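Local coordinates for carboxylesterase (Uncultured bacterium, PDB 5GMX), which hydrolyses carboxylic esters as a family VIII carboxylesterase of the beta-lactamase clan, and also acts on oxyimino cephalosporins, at residues N68-T73 / A214-V219; A250-A253 / A257-A260; R59-D64 / A362-D367. All coordinates share one frame; numbering follows the deposited sequence.

Contact 1 (N68-T73 / A214-V219); sequences NTYSTT and AEMLPV. With PMS (phenylmethanesulfonic acid), chain C.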
ATOM      1  N   ASN A  68       8.574   7.130   3.415  1.00 17.53           N
ATOM      2  CA  ASN A  68       7.553   7.023   2.381  1.00 14.75           C
ATOM      3  C   ASN A  68       7.532   5.604   1.816  1.00 16.53           C
ATOM      4  O   ASN A  68       8.577   5.039   1.495  1.00 19.25           O
ATOM      5  CB  ASN A  68       7.807   8.042   1.275  1.00 16.16           C
ATOM      6  CG  ASN A  68       6.605   8.242   0.379  1.00 19.70           C
ATOM      7  OD1 ASN A  68       5.774   9.105   0.635  1.00 22.86           O
ATOM      8  ND2 ASN A  68       6.503   7.437  -0.674  1.00 18.74           N
ATOM      9  N   THR A  69       6.348   5.016   1.702  1.00 16.49           N
ATOM     10  CA  THR A  69       6.244   3.630   1.244  1.00 16.16           C
ATOM     11  C   THR A  69       5.651   3.503  -0.157  1.00 15.92           C
ATOM     12  O   THR A  69       5.468   2.393  -0.650  1.00 19.37           O
ATOM     13  CB  THR A  69       5.384   2.791   2.201  1.00 18.29           C
ATOM     14  OG1 THR A  69       4.065   3.347   2.266  1.00 16.97           O
ATOM     15  CG2 THR A  69       6.001   2.769   3.606  1.00 16.93           C
ATOM     16  N   TYR A  70       5.360   4.637  -0.790  1.00 16.76           N
ATOM     17  CA  TYR A  70       4.772   4.661  -2.130  1.00 18.06           C
ATOM     18  C   TYR A  70       3.575   3.720  -2.250  1.00 17.11           C
ATOM     19  O   TYR A  70       2.707   3.738  -1.389  1.00 19.51           O
ATOM     20  CB  TYR A  70       5.842   4.350  -3.174  1.00 15.27           C
ATOM     21  CG  TYR A  70       6.841   5.478  -3.260  1.00 19.69           C
ATOM     22  CD1 TYR A  70       6.530   6.646  -3.944  1.00 23.02           C
ATOM     23  CD2 TYR A  70       8.071   5.400  -2.617  1.00 25.09           C
ATOM     24  CE1 TYR A  70       7.422   7.697  -4.011  1.00 23.52           C
ATOM     25  CE2 TYR A  70       8.976   6.446  -2.679  1.00 26.71           C
ATOM     26  CZ  TYR A  70       8.645   7.590  -3.381  1.00 28.66           C
ATOM     27  OH  TYR A  70       9.536   8.634  -3.450  1.00 33.69           O
ATOM     28  N   SER A  71       3.531   2.885  -3.285  1.00 16.43           N
ATOM     29  CA  SER A  71       2.308   2.124  -3.563  1.00 17.68           C
ATOM     30  C   SER A  71       1.997   1.035  -2.540  1.00 14.99           C
ATOM     31  O   SER A  71       0.941   0.407  -2.603  1.00 16.42           O
ATOM     32  CB  SER A  71       2.373   1.510  -4.955  1.00 20.43           C
ATOM     33  OG  SER A  71       2.490   2.534  -5.933  1.00 34.73           O
ATOM     34  N   THR A  72       2.906   0.796  -1.601  1.00 17.26           N
ATOM     35  CA  THR A  72       2.584  -0.063  -0.464  1.00 13.67           C
ATOM     36  C   THR A  72       1.313   0.491   0.211  1.00 12.06           C
ATOM     37  O   THR A  72       0.440  -0.266   0.675  1.00 12.08           O
ATOM     38  CB  THR A  72       3.771  -0.147   0.528  1.00 18.48           C
ATOM     39  OG1 THR A  72       4.920  -0.697  -0.143  1.00 16.11           O
ATOM     40  CG2 THR A  72       3.421  -1.010   1.737  1.00 15.44           C
ATOM     41  N   THR A  73       1.195   1.818   0.198  1.00 13.19           N
ATOM     42  CA  THR A  73       0.017   2.522   0.712  1.00 13.78           C
ATOM     43  C   THR A  73      -1.308   2.049   0.097  1.00 15.25           C
ATOM     44  O   THR A  73      -2.344   2.082   0.763  1.00 15.01           O
ATOM     45  CB  THR A  73       0.144   4.054   0.486  1.00 17.64           C
ATOM     46  OG1 THR A  73       1.476   4.477   0.804  1.00 14.07           O
ATOM     47  CG2 THR A  73      -0.841   4.821   1.352  1.00 16.31           C
ATOM     48  N   ALA A 214      12.845   9.426   7.811  1.00 14.84           N
ATOM     49  CA  ALA A 214      14.170   9.234   7.247  1.00 16.17           C
ATOM     50  C   ALA A 214      14.228   9.889   5.881  1.00 18.72           C
ATOM     51  O   ALA A 214      13.206  10.303   5.350  1.00 17.55           O
ATOM     52  CB  ALA A 214      14.500   7.759   7.139  1.00 15.36           C
ATOM     53  N   GLU A 215      15.419   9.957   5.300  1.00 24.18           N
ATOM     54  CA  GLU A 215      15.596  10.594   3.999  1.00 19.81           C
ATOM     55  C   GLU A 215      15.476   9.576   2.880  1.00 22.60           C
ATOM     56  O   GLU A 215      16.162   8.553   2.887  1.00 24.76           O
ATOM     57  CB  GLU A 215      16.952  11.298   3.932  1.00 24.20           C
ATOM     58  CG  GLU A 215      17.269  11.933   2.592  1.00 34.12           C
ATOM     59  CD  GLU A 215      18.718  12.391   2.492  1.00 44.55           C
ATOM     60  OE1 GLU A 215      19.525  12.051   3.391  1.00 43.26           O
ATOM     61  OE2 GLU A 215      19.046  13.107   1.520  1.00 41.80           O
HETATM   62  N   MSE A 216      14.601   9.848   1.918  1.00 22.18           N
HETATM   63  CA  MSE A 216      14.449   8.944   0.788  1.00 23.68           C
HETATM   64  C   MSE A 216      15.619   9.094  -0.185  1.00 27.03           C
HETATM   65  O   MSE A 216      16.045  10.205  -0.483  1.00 27.80           O
HETATM   66  CB  MSE A 216      13.139   9.199   0.061  1.00 24.02           C
HETATM   67  CG  MSE A 216      12.903   8.204  -1.065  1.00 35.97           C
HETATM   68 SE   MSE A 216      12.482   6.443  -0.322  1.00 56.38          SE
HETATM   69  CE  MSE A 216      10.796   6.950   0.415  1.00 26.57           C
ATOM     70  N   LEU A 217      16.140   7.977  -0.681  1.00 29.90           N
ATOM     71  CA  LEU A 217      17.307   8.029  -1.558  1.00 32.23           C
ATOM     72  C   LEU A 217      17.045   7.393  -2.927  1.00 25.51           C
ATOM     73  O   LEU A 217      16.657   6.228  -3.020  1.00 27.92           O
ATOM     74  CB  LEU A 217      18.500   7.349  -0.883  1.00 22.58           C
ATOM     75  CG  LEU A 217      18.711   7.793   0.566  1.00 29.71           C
ATOM     76  CD1 LEU A 217      19.749   6.928   1.268  1.00 29.73           C
ATOM     77  CD2 LEU A 217      19.079   9.264   0.646  1.00 32.14           C
ATOM     78  N   PRO A 218      17.259   8.171  -3.996  1.00 32.52           N
ATOM     79  CA  PRO A 218      17.086   7.678  -5.368  1.00 30.26           C
ATOM     80  C   PRO A 218      18.155   6.646  -5.733  1.00 30.83           C
ATOM     81  O   PRO A 218      19.198   6.586  -5.075  1.00 30.88           O
ATOM     82  CB  PRO A 218      17.222   8.942  -6.217  1.00 32.74           C
ATOM     83  CG  PRO A 218      18.040   9.871  -5.383  1.00 35.65           C
ATOM     84  CD  PRO A 218      17.694   9.578  -3.954  1.00 28.67           C
ATOM     85  N   VAL A 219      17.897   5.847  -6.763  1.00 30.23           N
ATOM     86  CA  VAL A 219      18.830   4.797  -7.173  1.00 42.05           C
ATOM     87  C   VAL A 219      20.109   5.367  -7.780  1.00 39.73           C
ATOM     88  O   VAL A 219      20.220   6.572  -7.991  1.00 39.15           O
ATOM     89  CB  VAL A 219      18.189   3.839  -8.202  1.00 45.17           C
ATOM     90  CG1 VAL A 219      17.675   4.614  -9.408  1.00 43.41           C
ATOM     91  CG2 VAL A 219      19.193   2.785  -8.639  1.00 52.19           C
TER
HETATM   92  C   PMS C 401       3.381   4.645  -6.988  1.00 44.29           C
HETATM   93  S   PMS C 401       3.735   2.939  -6.623  1.00 41.15           S
HETATM   94  C1  PMS C 401       4.086   5.128  -8.243  1.00 54.11           C
HETATM   95  C2  PMS C 401       5.335   5.728  -8.157  1.00 49.50           C
HETATM   96  C3  PMS C 401       5.977   6.174  -9.304  1.00 47.21           C
HETATM   97  C4  PMS C 401       5.371   6.025 -10.542  1.00 56.63           C
HETATM   98  C5  PMS C 401       4.122   5.427 -10.632  1.00 49.34           C
HETATM   99  C6  PMS C 401       3.482   4.985  -9.485  1.00 49.11           C
HETATM  100  O2S PMS C 401       3.999   2.082  -7.842  1.00 34.59           O
HETATM  101  O1S PMS C 401       5.046   2.799  -5.887  1.00 31.29           O

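Contact 2 (A250-A253 / A257-A260); sequences AHIA and AWRA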
ATOM      1  N   ALA A 250      11.778  10.376  -6.159  1.00 33.96           N
ATOM      2  CA  ALA A 250      12.240  10.144  -4.797  1.00 35.09           C
ATOM      3  C   ALA A 250      12.231  11.456  -4.032  1.00 31.81           C
ATOM      4  O   ALA A 250      11.922  11.503  -2.844  1.00 35.05           O
ATOM      5  CB  ALA A 250      13.630   9.540  -4.794  1.00 42.27           C
ATOM      6  N   HIS A 251      12.561  12.525  -4.742  1.00 27.88           N
ATOM      7  CA  HIS A 251      12.713  13.842  -4.153  1.00 29.03           C
ATOM      8  C   HIS A 251      11.452  14.324  -3.439  1.00 31.50           C
ATOM      9  O   HIS A 251      11.541  14.934  -2.376  1.00 27.15           O
ATOM     10  CB  HIS A 251      13.107  14.845  -5.240  1.00 42.17           C
ATOM     11  CG  HIS A 251      13.392  16.219  -4.721  1.00 46.84           C
ATOM     12  ND1 HIS A 251      14.420  16.483  -3.840  1.00 53.50           N
ATOM     13  CD2 HIS A 251      12.786  17.405  -4.960  1.00 50.42           C
ATOM     14  CE1 HIS A 251      14.433  17.775  -3.558  1.00 57.32           C
ATOM     15  NE2 HIS A 251      13.451  18.357  -4.224  1.00 55.26           N
ATOM     16  N   ILE A 252      10.283  14.048  -4.017  1.00 26.71           N
ATOM     17  CA  ILE A 252       9.034  14.597  -3.487  1.00 28.00           C
ATOM     18  C   ILE A 252       8.707  14.006  -2.108  1.00 21.55           C
ATOM     19  O   ILE A 252       8.085  14.663  -1.280  1.00 22.75           O
ATOM     20  CB  ILE A 252       7.849  14.369  -4.461  1.00 26.28           C
ATOM     21  CG1 ILE A 252       6.674  15.284  -4.104  1.00 27.50           C
ATOM     22  CG2 ILE A 252       7.429  12.902  -4.498  1.00 23.83           C
ATOM     23  CD1 ILE A 252       6.985  16.761  -4.210  1.00 29.63           C
ATOM     24  N   ALA A 253       9.162  12.783  -1.853  1.00 21.11           N
ATOM     25  CA  ALA A 253       9.005  12.165  -0.541  1.00 23.59           C
ATOM     26  C   ALA A 253       9.686  12.995   0.556  1.00 23.09           C
ATOM     27  O   ALA A 253       9.258  12.978   1.709  1.00 22.63           O
ATOM     28  CB  ALA A 253       9.566  10.752  -0.555  1.00 23.21           C
ATOM     29  N   ALA A 257       5.241  19.084   2.466  1.00 20.13           N
ATOM     30  CA  ALA A 257       3.871  19.256   1.979  1.00 22.98           C
ATOM     31  C   ALA A 257       3.318  17.933   1.453  1.00 19.01           C
ATOM     32  O   ALA A 257       2.142  17.619   1.638  1.00 18.12           O
ATOM     33  CB  ALA A 257       3.810  20.336   0.895  1.00 17.25           C
ATOM     34  N   TRP A 258       4.181  17.154   0.818  1.00 19.18           N
ATOM     35  CA  TRP A 258       3.802  15.830   0.334  1.00 21.34           C
ATOM     36  C   TRP A 258       3.412  14.928   1.510  1.00 19.32           C
ATOM     37  O   TRP A 258       2.320  14.358   1.534  1.00 15.75           O
ATOM     38  CB  TRP A 258       4.955  15.228  -0.480  1.00 16.64           C
ATOM     39  CG  TRP A 258       4.842  13.760  -0.804  1.00 17.14           C
ATOM     40  CD1 TRP A 258       5.382  12.724  -0.094  1.00 16.49           C
ATOM     41  CD2 TRP A 258       4.194  13.171  -1.944  1.00 16.96           C
ATOM     42  NE1 TRP A 258       5.095  11.528  -0.709  1.00 16.88           N
ATOM     43  CE2 TRP A 258       4.370  11.774  -1.848  1.00 16.55           C
ATOM     44  CE3 TRP A 258       3.474  13.686  -3.029  1.00 22.09           C
ATOM     45  CZ2 TRP A 258       3.850  10.888  -2.790  1.00 18.04           C
ATOM     46  CZ3 TRP A 258       2.959  12.805  -3.967  1.00 15.31           C
ATOM     47  CH2 TRP A 258       3.156  11.421  -3.843  1.00 19.06           C
ATOM     48  N   ARG A 259       4.284  14.841   2.506  1.00 16.18           N
ATOM     49  CA  ARG A 259       4.018  14.008   3.675  1.00 19.06           C
ATOM     50  C   ARG A 259       2.775  14.454   4.459  1.00 16.26           C
ATOM     51  O   ARG A 259       2.071  13.629   5.032  1.00 16.70           O
ATOM     52  CB  ARG A 259       5.238  14.001   4.599  1.00 15.19           C
ATOM     53  CG  ARG A 259       6.481  13.468   3.923  1.00 14.94           C
ATOM     54  CD  ARG A 259       7.607  13.222   4.913  1.00 20.51           C
ATOM     55  NE  ARG A 259       8.038  14.441   5.579  1.00 18.59           N
ATOM     56  CZ  ARG A 259       8.998  15.234   5.123  1.00 24.75           C
ATOM     57  NH1 ARG A 259       9.618  14.933   3.989  1.00 25.44           N
ATOM     58  NH2 ARG A 259       9.330  16.331   5.789  1.00 24.29           N
ATOM     59  N   ALA A 260       2.503  15.753   4.476  1.00 15.59           N
ATOM     60  CA  ALA A 260       1.394  16.290   5.259  1.00 17.42           C
ATOM     61  C   ALA A 260       0.049  16.004   4.595  1.00 19.69           C
ATOM     62  O   ALA A 260      -0.978  15.915   5.269  1.00 20.42           O
ATOM     63  CB  ALA A 260       1.567  17.804   5.476  1.00 18.36           C
TER

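Contact 3 (R59-D64 / A362-D367); sequences RPWRSD and AMNQMD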
ATOM      1  N   ARG A  59      23.076   9.748  11.004  1.00 33.80           N
ATOM      2  CA  ARG A  59      21.951   9.593  11.919  1.00 26.38           C
ATOM      3  C   ARG A  59      21.398   8.186  11.800  1.00 25.30           C
ATOM      4  O   ARG A  59      20.781   7.848  10.796  1.00 21.47           O
ATOM      5  CB  ARG A  59      20.839  10.600  11.626  1.00 28.98           C
ATOM      6  CG  ARG A  59      21.217  12.060  11.819  1.00 39.35           C
ATOM      7  CD  ARG A  59      19.992  12.970  11.718  1.00 38.40           C
ATOM      8  NE  ARG A  59      19.295  12.882  10.435  1.00 48.80           N
ATOM      9  CZ  ARG A  59      19.657  13.516   9.319  1.00 55.64           C
ATOM     10  NH1 ARG A  59      20.731  14.300   9.306  1.00 49.40           N
ATOM     11  NH2 ARG A  59      18.938  13.365   8.212  1.00 41.48           N
ATOM     12  N   PRO A  60      21.599   7.365  12.842  1.00 24.69           N
ATOM     13  CA  PRO A  60      21.148   5.970  12.768  1.00 22.88           C
ATOM     14  C   PRO A  60      19.629   5.846  12.682  1.00 22.78           C
ATOM     15  O   PRO A  60      18.903   6.645  13.266  1.00 27.00           O
ATOM     16  CB  PRO A  60      21.689   5.350  14.062  1.00 24.42           C
ATOM     17  CG  PRO A  60      22.825   6.260  14.480  1.00 27.37           C
ATOM     18  CD  PRO A  60      22.401   7.629  14.050  1.00 29.02           C
ATOM     19  N   TRP A  61      19.173   4.842  11.942  1.00 22.53           N
ATOM     20  CA  TRP A  61      17.763   4.472  11.888  1.00 23.01           C
ATOM     21  C   TRP A  61      17.300   4.050  13.281  1.00 19.39           C
ATOM     22  O   TRP A  61      17.979   3.282  13.960  1.00 19.48           O
ATOM     23  CB  TRP A  61      17.565   3.330  10.876  1.00 20.35           C
ATOM     24  CG  TRP A  61      16.139   3.008  10.492  1.00 14.91           C
ATOM     25  CD1 TRP A  61      15.197   2.370  11.256  1.00 19.41           C
ATOM     26  CD2 TRP A  61      15.514   3.275   9.232  1.00 16.57           C
ATOM     27  NE1 TRP A  61      14.015   2.243  10.549  1.00 16.85           N
ATOM     28  CE2 TRP A  61      14.185   2.795   9.307  1.00 16.66           C
ATOM     29  CE3 TRP A  61      15.943   3.889   8.048  1.00 19.75           C
ATOM     30  CZ2 TRP A  61      13.290   2.900   8.238  1.00 18.73           C
ATOM     31  CZ3 TRP A  61      15.049   3.995   6.989  1.00 19.19           C
ATOM     32  CH2 TRP A  61      13.740   3.501   7.093  1.00 18.48           C
ATOM     33  N   ARG A  62      16.166   4.573  13.729  1.00 20.65           N
ATOM     34  CA  ARG A  62      15.689   4.233  15.066  1.00 19.99           C
ATOM     35  C   ARG A  62      14.425   3.405  14.999  1.00 21.03           C
ATOM     36  O   ARG A  62      13.894   3.172  13.912  1.00 18.21           O
ATOM     37  CB  ARG A  62      15.494   5.496  15.895  1.00 20.88           C
ATOM     38  CG  ARG A  62      16.796   6.296  15.953  1.00 29.87           C
ATOM     39  CD  ARG A  62      16.687   7.527  16.802  1.00 35.99           C
ATOM     40  NE  ARG A  62      16.288   7.162  18.155  1.00 44.77           N
ATOM     41  CZ  ARG A  62      16.494   7.915  19.226  1.00 41.77           C
ATOM     42  NH1 ARG A  62      17.137   9.071  19.113  1.00 41.49           N
ATOM     43  NH2 ARG A  62      16.081   7.495  20.412  1.00 39.99           N
ATOM     44  N   SER A  63      13.965   2.920  16.150  1.00 17.33           N
ATOM     45  CA  SER A  63      12.797   2.048  16.175  1.00 22.43           C
ATOM     46  C   SER A  63      11.557   2.723  15.584  1.00 16.90           C
ATOM     47  O   SER A  63      10.762   2.080  14.906  1.00 18.68           O
ATOM     48  CB  SER A  63      12.499   1.586  17.605  1.00 15.83           C
ATOM     49  OG  SER A  63      12.210   2.684  18.440  1.00 28.44           O
ATOM     50  N   ASP A  64      11.404   4.019  15.826  1.00 15.65           N
ATOM     51  CA  ASP A  64      10.209   4.727  15.368  1.00 17.91           C
ATOM     52  C   ASP A  64      10.403   5.497  14.055  1.00 16.81           C
ATOM     53  O   ASP A  64       9.561   6.316  13.693  1.00 14.78           O
ATOM     54  CB  ASP A  64       9.727   5.692  16.463  1.00 20.44           C
ATOM     55  CG  ASP A  64      10.716   6.811  16.744  1.00 27.12           C
ATOM     56  OD1 ASP A  64      11.876   6.726  16.276  1.00 28.22           O
ATOM     57  OD2 ASP A  64      10.348   7.759  17.475  1.00 27.80           O
ATOM     58  N   ALA A 362      10.211  -1.854   4.787  1.00 14.68           N
ATOM     59  CA  ALA A 362      10.298  -0.465   4.320  1.00 16.34           C
ATOM     60  C   ALA A 362      11.711   0.081   4.494  1.00 18.09           C
ATOM     61  O   ALA A 362      12.316  -0.085   5.551  1.00 15.80           O
ATOM     62  CB  ALA A 362       9.294   0.417   5.056  1.00 12.54           C
HETATM   63  N   MSE A 363      12.224   0.757   3.472  1.00 14.33           N
HETATM   64  CA  MSE A 363      13.617   1.188   3.464  1.00 17.91           C
HETATM   65  C   MSE A 363      13.775   2.498   2.701  1.00 19.77           C
HETATM   66  O   MSE A 363      12.875   2.899   1.969  1.00 18.69           O
HETATM   67  CB  MSE A 363      14.496   0.099   2.850  1.00 14.41           C
HETATM   68  CG  MSE A 363      14.514   0.086   1.328  1.00 26.44           C
HETATM   69 SE   MSE A 363      12.780  -0.157   0.406  1.00 36.38          SE
HETATM   70  CE  MSE A 363      12.080  -1.569   1.461  1.00 32.84           C
ATOM     71  N   ASN A 364      14.913   3.172   2.870  1.00 18.03           N
ATOM     72  CA  ASN A 364      15.088   4.471   2.234  1.00 21.74           C
ATOM     73  C   ASN A 364      15.986   4.467   0.988  1.00 23.53           C
ATOM     74  O   ASN A 364      16.060   5.475   0.282  1.00 26.33           O
ATOM     75  CB  ASN A 364      15.607   5.491   3.258  1.00 22.62           C
ATOM     76  CG  ASN A 364      16.992   5.156   3.790  1.00 20.67           C
ATOM     77  OD1 ASN A 364      17.484   4.039   3.640  1.00 18.48           O
ATOM     78  ND2 ASN A 364      17.612   6.127   4.446  1.00 17.76           N
ATOM     79  N   GLN A 365      16.666   3.356   0.717  1.00 21.16           N
ATOM     80  CA  GLN A 365      17.442   3.234  -0.521  1.00 23.53           C
ATOM     81  C   GLN A 365      16.651   2.511  -1.608  1.00 21.91           C
ATOM     82  O   GLN A 365      16.438   1.300  -1.543  1.00 23.16           O
ATOM     83  CB  GLN A 365      18.760   2.499  -0.287  1.00 27.72           C
ATOM     84  CG  GLN A 365      19.557   2.273  -1.574  1.00 27.04           C
ATOM     85  CD  GLN A 365      19.911   3.577  -2.281  1.00 27.84           C
ATOM     86  OE1 GLN A 365      20.689   4.375  -1.765  1.00 27.25           O
ATOM     87  NE2 GLN A 365      19.326   3.803  -3.459  1.00 28.44           N
HETATM   88  N   MSE A 366      16.224   3.257  -2.614  1.00 22.38           N
HETATM   89  CA  MSE A 366      15.403   2.697  -3.673  1.00 25.54           C
HETATM   90  C   MSE A 366      16.221   1.884  -4.663  1.00 28.42           C
HETATM   91  O   MSE A 366      17.398   2.154  -4.879  1.00 26.13           O
HETATM   92  CB  MSE A 366      14.669   3.811  -4.412  1.00 25.33           C
HETATM   93  CG  MSE A 366      13.723   4.612  -3.545  1.00 22.09           C
HETATM   94 SE   MSE A 366      12.904   6.022  -4.608  1.00 62.62          SE
HETATM   95  CE  MSE A 366      11.802   4.941  -5.785  1.00 37.11           C
ATOM     96  N   ASP A 367      15.581   0.881  -5.252  1.00 29.32           N
ATOM     97  CA  ASP A 367      16.161   0.108  -6.341  1.00 32.72           C
ATOM     98  C   ASP A 367      15.175   0.148  -7.503  1.00 38.16           C
ATOM     99  O   ASP A 367      14.015   0.498  -7.310  1.00 35.99           O
ATOM    100  CB  ASP A 367      16.452  -1.333  -5.907  1.00 38.75           C
ATOM    101  CG  ASP A 367      17.430  -2.038  -6.837  1.00 52.29           C
ATOM    102  OD1 ASP A 367      17.529  -1.642  -8.020  1.00 49.16           O
ATOM    103  OD2 ASP A 367      18.109  -2.984  -6.379  1.00 60.69           O
TER

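Contact 1 (N68-T73 / A214-V219)
Asn68 meets Met216, a selenomethionine, at the terminal methyl of the latter. Met216 CE sits 3.1 Å from Asn68 O and 3.3 Å from Asn68 CB, a tight fit. Met216 gets there with CG anti to its own nitrogen, chi1 -176°, and a chain bent at both later torsions. The Asn68 amide is held from outside the two segments. Its OD1 accepts from Trp258 NE1, and its ND2 is hydrogen-bonded to Ala266 O. ND2 also lies 3.0 Å above the plane of the Tyr70 ring, over its centre.

Thr69 begins a type II' beta turn that ends at Thr72. Tyr70 takes the positive phi of that turn, 48°. The Tyr70 and Met216 side chains approach from opposite directions, and Tyr70 CE2 packs 3.6 Å from Met216 CE, oblique to the ring. The phenol OH is hydrogen-bonded to Thr249 O, which anchors that end of the ring. Ser71 carries the inhibitor: its OG is covalently bonded to the sulfur of phenylmethanesulfonic acid, at 1.5 Å. Ser71 N makes a weak hydrogen bond of 3.0 Å to O1S, and Trp344 N also binds the group. Thr72 N closes the turn on Thr69 O. Just beyond it, Tyr70 O accepts from both Thr73 N and Thr73 OG1. The hydroxyl bond, Thr73 OG1 to Tyr70 O, is short at 2.6 Å and lies in the carbonyl plane. These two bonds grip Tyr70 O on the way into helix 72-86.

A sulfonylated serine near the start of a helix, followed by Lys74, is consistent with the SxxK motif of serine beta-lactamases and family VIII esterases. The backbone nitrogens of Ser71 and Trp344 on the inhibitor are consistent with an oxyanion hole.

Contact 2 (A250-A253 / A257-A260)
The two short helical segments approach closest at Ala253 and Trp258, whose CA atoms are 6.4 Å apart. Ile252 and Ala253 both pack on Trp258, and the side chains of Ile252 and Trp258 cross at about a right angle. Ile252 CG2 stands over the face of the indole, 4.1 Å from the centroid of the six-membered ring and 10° off its normal, a CH-pi contact. Ile252 CG1 presses on the same ring system, 3.7 Å from Trp258 CE3. A chi1 of 168° in Trp258 lays one face of the indole against Ile252 and the Ala253 backbone. The backbone joins in as well: Ile252 O lies 3.3 Å from Trp258 CB, and Ala253 CA is 3.7 Å from Trp258 CD1.

One hydrogen bond links the segments. Arg259 NH1 donates to Ala253 O at 3.0 Å, with an N-H...O angle of 152°. The oxygen lies close to the guanidinium plane, at its edge. A bend at the third torsion of Arg259 brings that nitrogen to the carbonyl. NH2 of the same group forms a salt bridge with Asp210, so both terminal nitrogens have a partner; NE is hydrogen-bonded as well.

The indole reaches strand 67-68 and also packs against Leu135 and Tyr136 of helix 132-136. Trp258 of helix 256-260 thus lies between helices 250-253 and 132-136.

Contact 3 (R59-D64 / A362-D367)
Ala362 is the first residue of its segment to meet Trp61. Its carbonyl oxygen lies 4.1 Å from Trp61 CZ2, oblique to the indole. That oxygen is hydrogen-bonded to Ser35 OG. Met363, a selenomethionine, touches the indole through its backbone, with CA 4.3 Å from Trp61 CH2. Its CB points away from the tryptophan, and its side chain packs on Arg375 and Ala34.

Asn364 makes the main side-chain contact. Its CG comes to the edge of the indole, near the ring plane, 3.9 Å from Trp61 CZ3. The amide plane stands 81° from the ring plane, so the amide is nearly upright against the ring edge. The two side chains run alongside each other in opposite senses. With chi1 at -168°, the Trp61 indole extends away from its own backbone nitrogen to meet this strand end. The Asn364 amide takes its polar partners elsewhere: OD1 accepts from Gly33 N, and ND2 makes weak hydrogen bonds to Glu215 O and Phe52 O. The Gly33 bond, with weak help from the other two, orients the amide beside the indole. Backbone hydrogen bonding also joins Asn364 to Gly33, and the Asn364 side chain touches Val32.

Trp61 comes from the loop between strands 43-51 and 67-68. It covers the end of strand 357-363, which pairs with strand 33-40 in the antiparallel sheet, and it also touches Ser35 of the latter strand. Ile67 of strand 67-68 touches Trp61, Ala362 and Asn364 together, and helix 374-385 receives Met363.

Contact 3 opens first along the chain, at 59-64, and closes last, at 362-367; contacts 1 and 2 fall between, one after the other. The centre of contact 1 is about 9 Å from that of each of the other two, whose own centres are about 16 Å apart. Segment 214-219 bridges to contact 3: Leu217 N is 2.7 Å from Asn364 O, a probable backbone hydrogen bond. Tyr70 OH packs against Ala250 and Ala253 of contact 2. Contacts 2 and 3 also meet directly, Ala250 CB on Met366 SE. Contact 1 holds the inhibitor-bearing serine, contact 2 lies near it, and contact 3 lies further off, at the end of the central strand 357-363.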